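Side-chain contacts in carboxyl esterase NP (Bacillus subtilis, PDB 4CCW), which hydrolyses carboxylic esters to an alcohol and a carboxylate, as a carboxylesterase of the alpha/beta hydrolase superfamily: residues Y36-R40 / F41-H45; W110-D113 / V114-L118. All coordinates share one frame; numbering follows the deposited sequence.

Contact 1 (Y36-R40 / F41-H45); sequences YISTR and FGQTH
Thr39 OG1 donates to Gly42 O at 2.7 Å, in the carbonyl plane and on a lone pair, while Thr39 N reaches the same oxygen from above that plane by a longer, bent bond of 3.3 Å. The hydroxyl also accepts, from Phe41 N at 3.2 Å. A first torsion of 73° turns OG1 in over the bend and leaves CG2 against Thr44 OG1. A valine here would probably leave Phe41 N without its side-chain acceptor and deprive Gly42 O of its in-plane donor, leaving the turn to its backbone bonds. Thr39 to Gly42 form a type I beta turn, which closes the hairpin of strands 32-39 and 42-49 at one edge of the alpha/beta hydrolase sheet. Gly42 suits the turn's end because, at its backbone angles, a beta carbon would jam against the preceding carbonyl oxygen. At the apex, Arg40 CG sits over the Phe41 ring, 3.7 Å from its centroid, in a CH-pi contact; the flexible arginine chain then carries the guanidinium to a salt bridge with Asp113. Behind the turn, Ile37 and Thr44 form a hydrogen-bonded antiparallel pair, with Thr44 N 2.8 Å from Ile37 O. Beyond that pair, the edge of His45 meets the face of Tyr36 in a T-shaped stack, planes at 68° and ring centroids 5.0 Å apart. Tyr21 adds a further ring beside His45, and Thr44 OG1 is hydrogen-bonded to Trp110 NE1.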
loop_
_atom_site.group_PDB
_atom_site.type_symbol
_atom_site.label_atom_id
_atom_site.label_comp_id
_atom_site.label_asym_id
_atom_site.label_seq_id
_atom_site.Cartn_x
_atom_site.Cartn_y
_atom_site.Cartn_z
ATOM N N TYR A 36 -11.850 13.748 -2.818
ATOM C CA TYR A 36 -10.924 14.119 -1.760
ATOM C C TYR A 36 -11.607 14.145 -0.396
ATOM O O TYR A 36 -12.782 14.516 -0.269
ATOM C CB TYR A 36 -10.258 15.464 -2.066
ATOM C CG TYR A 36 -9.221 15.403 -3.168
ATOM C CD1 TYR A 36 -7.884 15.110 -2.880
ATOM C CD2 TYR A 36 -9.570 15.636 -4.502
ATOM C CE1 TYR A 36 -6.931 15.059 -3.884
ATOM C CE2 TYR A 36 -8.615 15.580 -5.516
ATOM C CZ TYR A 36 -7.299 15.296 -5.202
ATOM O OH TYR A 36 -6.332 15.230 -6.194
ATOM N N ILE A 37 -10.849 13.735 0.612
ATOM C CA ILE A 37 -11.278 13.757 2.000
ATOM C C ILE A 37 -10.314 14.646 2.773
ATOM O O ILE A 37 -9.103 14.467 2.697
ATOM C CB ILE A 37 -11.279 12.333 2.598
ATOM C CG1 ILE A 37 -12.558 11.600 2.197
ATOM C CG2 ILE A 37 -11.154 12.364 4.115
ATOM C CD1 ILE A 37 -12.438 10.101 2.325
ATOM N N SER A 38 -10.858 15.609 3.506
ATOM C CA SER A 38 -10.050 16.482 4.342
ATOM C C SER A 38 -9.631 15.749 5.612
ATOM O O SER A 38 -10.459 15.147 6.289
ATOM C CB SER A 38 -10.834 17.754 4.688
ATOM O OG SER A 38 -10.040 18.642 5.453
ATOM N N THR A 39 -8.337 15.782 5.919
ATOM C CA THR A 39 -7.811 15.186 7.153
ATOM C C THR A 39 -6.932 16.231 7.817
ATOM O O THR A 39 -6.626 17.254 7.202
ATOM C CB THR A 39 -6.946 13.925 6.904
ATOM O OG1 THR A 39 -5.686 14.307 6.338
ATOM C CG2 THR A 39 -7.651 12.913 5.988
ATOM N N ARG A 40 -6.518 15.979 9.058
ATOM C CA ARG A 40 -5.702 16.955 9.805
ATOM C C ARG A 40 -4.316 17.107 9.174
ATOM O O ARG A 40 -3.583 18.056 9.480
ATOM C CB ARG A 40 -5.590 16.572 11.290
ATOM C CG ARG A 40 -4.653 15.406 11.589
ATOM C CD ARG A 40 -4.748 14.941 13.032
ATOM N NE ARG A 40 -5.905 14.071 13.249
ATOM C CZ ARG A 40 -6.246 13.560 14.428
ATOM N NH1 ARG A 40 -5.519 13.821 15.513
ATOM N NH2 ARG A 40 -7.316 12.784 14.523
ATOM N N PHE A 41 -3.961 16.156 8.307
ATOM C CA PHE A 41 -2.695 16.216 7.579
ATOM C C PHE A 41 -2.868 16.401 6.073
ATOM O O PHE A 41 -1.933 16.174 5.301
ATOM C CB PHE A 41 -1.809 15.011 7.916
ATOM C CG PHE A 41 -1.422 14.941 9.368
ATOM C CD1 PHE A 41 -0.667 15.953 9.955
ATOM C CD2 PHE A 41 -1.822 13.865 10.150
ATOM C CE1 PHE A 41 -0.323 15.892 11.298
ATOM C CE2 PHE A 41 -1.486 13.798 11.490
ATOM C CZ PHE A 41 -0.730 14.809 12.065
ATOM N N GLY A 42 -4.058 16.841 5.659
ATOM C CA GLY A 42 -4.243 17.314 4.293
ATOM C C GLY A 42 -5.240 16.532 3.473
ATOM O O GLY A 42 -5.776 15.510 3.924
ATOM N N GLN A 43 -5.486 17.025 2.261
ATOM C CA GLN A 43 -6.492 16.440 1.376
ATOM C C GLN A 43 -6.027 15.099 0.825
ATOM O O GLN A 43 -4.971 14.999 0.189
ATOM C CB GLN A 43 -6.841 17.397 0.231
ATOM C CG GLN A 43 -7.370 18.756 0.685
ATOM C CD GLN A 43 -8.806 18.715 1.174
ATOM O OE1 GLN A 43 -9.522 17.737 0.968
ATOM N NE2 GLN A 43 -9.242 19.793 1.812
ATOM N N THR A 44 -6.856 14.081 1.052
ATOM C CA THR A 44 -6.505 12.701 0.772
ATOM C C THR A 44 -7.383 12.156 -0.354
ATOM O O THR A 44 -8.607 12.194 -0.274
ATOM C CB THR A 44 -6.674 11.857 2.051
ATOM O OG1 THR A 44 -5.776 12.358 3.046
ATOM C CG2 THR A 44 -6.367 10.393 1.808
ATOM N N HIS A 45 -6.735 11.666 -1.404
ATOM C CA HIS A 45 -7.430 11.182 -2.582
ATOM C C HIS A 45 -7.909 9.768 -2.376
ATOM O O HIS A 45 -7.183 8.915 -1.846
ATOM C CB HIS A 45 -6.517 11.304 -3.803
ATOM C CG HIS A 45 -7.216 11.063 -5.113
ATOM N ND1 HIS A 45 -7.171 9.878 -5.750
ATOM C CD2 HIS A 45 -8.001 11.899 -5.896
ATOM C CE1 HIS A 45 -7.900 9.952 -6.883
ATOM N NE2 HIS A 45 -8.401 11.188 -6.971
#

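Contact 2 (W110-D113 / V114-L118); sequences WLLD and VFDNL
Trp110 and Val114 are brought together by a Trp110 first torsion of 159°, which lays the indole alongside the valine, and by a Val114 CG2 that stands beside its own backbone N. That methyl rests over one face of the indole, offset toward the rim, 4.2 Å from the centroid of the five-membered ring in a CH-pi contact. One residue on, the same i to i+4 spacing carries Leu111 across Phe115: Leu111 CG lies 3.8 Å from Phe115 CE1, and Phe115 CD1 presses close to Leu111 O. Beneath the side chains runs the regular ladder of helix 104-118, in which Asp116 N to Leu112 O (2.8 Å) is nearly straight. Bulky apolar residues suit this side, which packs on the central sheet of the alpha/beta hydrolase fold: Val114 touches Val86, while Leu111 and Phe115 both touch Met125. On another flank, the aliphatic branch of Leu112 lies against a carboxylate, CD1 to Asp116 OD2 being 3.6 Å. Asp113 and Asp116 suit the more open side of the helix; a water donates to both Asp113 OD1 and Asp116 OD2, which stand 4.9 Å apart. Each aspartate also has an arginine, Arg40 for Asp113 and Arg145 for Asp116. The repulsion between the two like charges is therefore probably offset by these salt bridges and screened by the shared water.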
loop_
_atom_site.group_PDB
_atom_site.type_symbol
_atom_site.label_atom_id
_atom_site.label_comp_id
_atom_site.label_asym_id
_atom_site.label_seq_id
_atom_site.Cartn_x
_atom_site.Cartn_y
_atom_site.Cartn_z
ATOM N N TRP A 110 -3.908 10.162 10.811
ATOM C CA TRP A 110 -4.312 10.505 9.442
ATOM C C TRP A 110 -5.362 9.517 8.979
ATOM O O TRP A 110 -6.443 9.895 8.520
ATOM C CB TRP A 110 -3.095 10.524 8.492
ATOM C CG TRP A 110 -3.480 10.372 7.036
ATOM C CD1 TRP A 110 -4.100 11.314 6.217
ATOM C CD2 TRP A 110 -3.334 9.175 6.196
ATOM N NE1 TRP A 110 -4.326 10.805 4.960
ATOM C CE2 TRP A 110 -3.888 9.523 4.881
ATOM C CE3 TRP A 110 -2.797 7.903 6.387
ATOM C CZ2 TRP A 110 -3.910 8.615 3.831
ATOM C CZ3 TRP A 110 -2.830 6.997 5.319
ATOM C CH2 TRP A 110 -3.366 7.349 4.072
ATOM N N LEU A 111 -5.061 8.235 9.138
ATOM C CA LEU A 111 -5.973 7.180 8.713
ATOM C C LEU A 111 -7.260 7.170 9.546
ATOM O O LEU A 111 -8.340 6.874 9.017
ATOM C CB LEU A 111 -5.256 5.829 8.735
ATOM C CG LEU A 111 -5.884 4.642 7.989
ATOM C CD1 LEU A 111 -6.305 4.992 6.567
ATOM C CD2 LEU A 111 -4.905 3.481 7.991
ATOM N N LEU A 112 -7.140 7.483 10.837
ATOM C CA LEU A 112 -8.309 7.682 11.702
ATOM C C LEU A 112 -9.287 8.659 11.045
ATOM O O LEU A 112 -10.462 8.330 10.859
ATOM C CB LEU A 112 -7.890 8.188 13.094
ATOM C CG LEU A 112 -8.999 8.609 14.081
ATOM C CD1 LEU A 112 -9.916 7.448 14.420
ATOM C CD2 LEU A 112 -8.412 9.198 15.360
ATOM N N ASP A 113 -8.788 9.845 10.682
ATOM C CA ASP A 113 -9.578 10.860 9.979
ATOM C C ASP A 113 -10.259 10.334 8.713
ATOM O O ASP A 113 -11.429 10.610 8.468
ATOM C CB ASP A 113 -8.702 12.059 9.597
ATOM C CG ASP A 113 -8.216 12.850 10.797
ATOM O OD1 ASP A 113 -8.676 12.614 11.934
ATOM O OD2 ASP A 113 -7.364 13.733 10.586
ATOM N N VAL A 114 -9.507 9.617 7.891
ATOM C CA VAL A 114 -10.061 8.997 6.687
ATOM C C VAL A 114 -11.252 8.090 7.038
ATOM O O VAL A 114 -12.333 8.218 6.449
ATOM C CB VAL A 114 -8.981 8.185 5.938
ATOM C CG1 VAL A 114 -9.598 7.398 4.793
ATOM C CG2 VAL A 114 -7.874 9.101 5.431
ATOM N N PHE A 115 -11.050 7.187 8.004
ATOM C CA PHE A 115 -12.109 6.290 8.473
ATOM C C PHE A 115 -13.323 7.092 8.944
ATOM O O PHE A 115 -14.440 6.853 8.485
ATOM C CB PHE A 115 -11.599 5.418 9.626
ATOM C CG PHE A 115 -10.959 4.117 9.199
ATOM C CD1 PHE A 115 -9.868 4.090 8.330
ATOM C CD2 PHE A 115 -11.408 2.915 9.735
ATOM C CE1 PHE A 115 -9.278 2.883 7.961
ATOM C CE2 PHE A 115 -10.820 1.701 9.373
ATOM C CZ PHE A 115 -9.741 1.690 8.496
ATOM N N ASP A 116 -13.097 8.052 9.847
ATOM C CA ASP A 116 -14.187 8.868 10.397
ATOM C C ASP A 116 -14.962 9.608 9.298
ATOM O O ASP A 116 -16.201 9.642 9.306
ATOM C CB ASP A 116 -13.656 9.862 11.444
ATOM C CG ASP A 116 -13.146 9.183 12.711
ATOM O OD1 ASP A 116 -13.451 7.988 12.953
ATOM O OD2 ASP A 116 -12.440 9.858 13.489
ATOM N N ASN A 117 -14.223 10.186 8.352
ATOM C CA ASN A 117 -14.798 10.958 7.254
ATOM C C ASN A 117 -15.531 10.146 6.192
ATOM O O ASN A 117 -16.373 10.684 5.460
ATOM C CB ASN A 117 -13.728 11.843 6.619
ATOM C CG ASN A 117 -13.177 12.868 7.596
ATOM O OD1 ASN A 117 -13.611 12.935 8.747
ATOM N ND2 ASN A 117 -12.229 13.667 7.146
ATOM N N LEU A 118 -15.211 8.858 6.115
ATOM C CA LEU A 118 -15.930 7.919 5.258
ATOM C C LEU A 118 -17.079 7.256 6.009
ATOM O O LEU A 118 -17.862 6.499 5.424
ATOM C CB LEU A 118 -14.972 6.853 4.711
ATOM C CG LEU A 118 -14.038 7.294 3.577
ATOM C CD1 LEU A 118 -12.901 6.304 3.362
ATOM C CD2 LEU A 118 -14.828 7.517 2.290
HETATM O O HOH W 1 -11.396 12.156 13.180
#

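Overall arrangement
Contact 1 is the tip of an edge hairpin and contact 2 the C-terminal half of the helix that packs beside it; their centres are about 9 Å apart, and both lie away from the ligand pocket. Each is partly buried, with Ile37 and Thr44 on the hairpin and Trp110, Val114 and Phe115 on the helix turned inward, and Arg40 and Asp116 at the surface. The hairpin is held by turn and strand hydrogen bonds with one T-shaped ring pair, whereas the helix combines a backbone ladder and apolar packing with water-bridged carboxylates. Two polar links of unlike depth join them: the threonine–indole bond inside, and the arginine–aspartate bridge farther out.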